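Local coordinates for acetylxylan esterase / glucomannan deacetylase (Cellvibrio japonicus, PDB 2W9X), which removes acetyl groups from plant cell wall polysaccharides, deacetylating xylan and, with a large preference, glucomannan, at residues P161-T166 with C333-S338. Sequence-based numbering, arbitrary orientation.
Sequences PSRECT and CHWHPS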
loop_
_atom_site.group_PDB
_atom_site.type_symbol
_atom_site.label_atom_id
_atom_site.label_comp_id
_atom_site.label_asym_id
_atom_site.label_seq_id
_atom_site.Cartn_x
_atom_site.Cartn_y
_atom_site.Cartn_z
ATOM N N PRO B 161 -19.114 -6.853 -27.351
ATOM C CA PRO B 161 -18.311 -7.892 -28.005
ATOM C C PRO B 161 -17.324 -7.275 -29.001
ATOM O O PRO B 161 -16.398 -7.949 -29.474
ATOM C CB PRO B 161 -19.361 -8.711 -28.744
ATOM C CG PRO B 161 -20.430 -7.708 -29.083
ATOM C CD PRO B 161 -20.489 -6.806 -27.884
ATOM N N SER B 162 -17.532 -5.987 -29.288
ATOM C CA SER B 162 -16.795 -5.256 -30.316
ATOM C C SER B 162 -16.141 -3.986 -29.768
ATOM O O SER B 162 -16.698 -3.288 -28.900
ATOM C CB SER B 162 -17.734 -4.895 -31.476
ATOM O OG SER B 162 -17.059 -4.097 -32.434
ATOM N N ARG B 163 -14.962 -3.682 -30.298
ATOM C CA ARG B 163 -14.252 -2.472 -29.911
ATOM C C ARG B 163 -14.722 -1.279 -30.731
ATOM O O ARG B 163 -14.399 -0.140 -30.403
ATOM C CB ARG B 163 -12.747 -2.673 -30.064
ATOM C CG ARG B 163 -12.153 -3.641 -29.063
ATOM C CD ARG B 163 -10.629 -3.583 -29.130
ATOM N NE ARG B 163 -9.959 -4.478 -28.180
ATOM C CZ ARG B 163 -9.396 -5.643 -28.501
ATOM N NH1 ARG B 163 -9.428 -6.098 -29.749
ATOM N NH2 ARG B 163 -8.802 -6.365 -27.564
ATOM N N GLU B 164 -15.456 -1.550 -31.813
ATOM C CA GLU B 164 -16.112 -0.508 -32.589
ATOM C C GLU B 164 -17.537 -0.367 -32.063
ATOM O O GLU B 164 -18.305 -1.323 -32.062
ATOM C CB GLU B 164 -16.120 -0.857 -34.083
ATOM N N CYS B 165 -17.866 0.828 -31.576
ATOM C CA CYS B 165 -19.183 1.104 -31.027
ATOM C C CYS B 165 -19.581 2.511 -31.401
ATOM O O CYS B 165 -18.846 3.462 -31.128
ATOM C CB CYS B 165 -19.171 1.008 -29.497
ATOM S SG CYS B 165 -18.498 -0.513 -28.817
ATOM N N THR B 166 -20.752 2.634 -32.016
ATOM C CA THR B 166 -21.427 3.926 -32.124
ATOM C C THR B 166 -21.772 4.441 -30.712
ATOM O O THR B 166 -21.631 3.714 -29.721
ATOM C CB THR B 166 -22.723 3.791 -32.927
ATOM O OG1 THR B 166 -23.615 2.903 -32.242
ATOM C CG2 THR B 166 -22.446 3.240 -34.321
ATOM N N CYS B 333 -15.712 -1.484 -25.699
ATOM C CA CYS B 333 -15.723 -0.366 -26.658
ATOM C C CYS B 333 -14.455 0.474 -26.559
ATOM O O CYS B 333 -14.050 0.865 -25.469
ATOM C CB CYS B 333 -16.919 0.560 -26.448
ATOM S SG CYS B 333 -18.515 -0.144 -26.824
ATOM N N HIS B 334 -13.867 0.765 -27.721
ATOM C CA HIS B 334 -12.722 1.670 -27.829
ATOM C C HIS B 334 -11.569 1.260 -26.925
ATOM O O HIS B 334 -10.983 2.103 -26.241
ATOM C CB HIS B 334 -13.155 3.123 -27.560
ATOM C CG HIS B 334 -14.381 3.526 -28.325
ATOM N ND1 HIS B 334 -15.365 4.325 -27.786
ATOM C CD2 HIS B 334 -14.787 3.225 -29.583
ATOM C CE1 HIS B 334 -16.328 4.502 -28.676
ATOM N NE2 HIS B 334 -16.005 3.840 -29.775
ATOM N N TRP B 335 -11.252 -0.040 -26.927
ATOM C CA TRP B 335 -10.130 -0.574 -26.138
ATOM C C TRP B 335 -10.273 -0.270 -24.618
ATOM O O TRP B 335 -9.298 0.078 -23.950
ATOM C CB TRP B 335 -8.762 -0.117 -26.710
ATOM C CG TRP B 335 -8.522 -0.682 -28.123
ATOM C CD1 TRP B 335 -8.995 -0.171 -29.298
ATOM C CD2 TRP B 335 -7.815 -1.883 -28.463
ATOM N NE1 TRP B 335 -8.626 -0.978 -30.355
ATOM C CE2 TRP B 335 -7.889 -2.029 -29.871
ATOM C CE3 TRP B 335 -7.118 -2.847 -27.715
ATOM C CZ2 TRP B 335 -7.310 -3.120 -30.550
ATOM C CZ3 TRP B 335 -6.531 -3.914 -28.380
ATOM C CH2 TRP B 335 -6.641 -4.053 -29.790
ATOM N N HIS B 336 -11.491 -0.431 -24.086
ATOM C CA HIS B 336 -11.717 -0.346 -22.638
ATOM C C HIS B 336 -11.824 -1.735 -21.974
ATOM O O HIS B 336 -12.050 -2.726 -22.648
ATOM C CB HIS B 336 -12.942 0.522 -22.307
ATOM C CG HIS B 336 -12.685 1.989 -22.405
ATOM N ND1 HIS B 336 -12.467 2.628 -23.609
ATOM C CD2 HIS B 336 -12.635 2.949 -21.453
ATOM C CE1 HIS B 336 -12.279 3.918 -23.385
ATOM N NE2 HIS B 336 -12.389 4.138 -22.088
ATOM N N PRO B 337 -11.629 -1.807 -20.642
ATOM C CA PRO B 337 -11.770 -3.087 -19.972
ATOM C C PRO B 337 -13.071 -3.812 -20.370
ATOM O O PRO B 337 -14.147 -3.204 -20.420
ATOM C CB PRO B 337 -11.814 -2.702 -18.483
ATOM C CG PRO B 337 -10.944 -1.466 -18.409
ATOM C CD PRO B 337 -11.260 -0.728 -19.701
ATOM N N SER B 338 -12.950 -5.102 -20.638
ATOM C CA SER B 338 -14.098 -5.949 -20.867
ATOM C C SER B 338 -14.708 -6.376 -19.529
ATOM O O SER B 338 -14.117 -6.142 -18.468
ATOM C CB SER B 338 -13.679 -7.180 -21.668
ATOM O OG SER B 338 -12.707 -7.912 -20.941
HETATM O O HOH W 1 -16.171 2.904 -32.586
#
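Arg163 and Cys333 bring two irregular loops together, their CA atoms 4.1 Å apart, and the backbone N of His334 donates a hydrogen bond to Arg163 O (2.9 Å). The principle is general: a disulfide pins two loops, and flanking contacts set their orientation. The bridge, Cys165 to Cys333, has a near-relaxed chi3 of -91°. On one flank Arg163, extended from CG to NE, lays its guanidinium flat on the Trp335 indole, the planes 6° apart and CZ 3.5 Å from the centroid of the six-membered ring, a cation-pi stack. Its CD sits over the five-membered ring in a CH-pi contact, while hydrogen bonds from NE and NH2 to the backbone O of Tyr330 and Asp329, respectively, would fix the group's rotation. On the other flank His334 NE2 donates to a lone pair of Cys165 O at 3.2 Å, a bent bond (136° at the hydrogen); a water accepting from Cys165 N lies at the ring edge, in its plane, and hydrogen-bonds to the same NE2. His334 ND1 is hydrogen-bonded to Tyr156 OH, so both ring nitrogens are engaged. Two residues on, His336 ND1 donates to His334 O (3.1 Å) from well above that carbonyl's plane, and weakly to Cys333 O. In this SGNH-type domain the contact ties the loop between helices 151-154 and 167-173 to that carrying His336, the probable catalytic histidine, between strand 320-325 and helix 339-354, N-capped by Ser338.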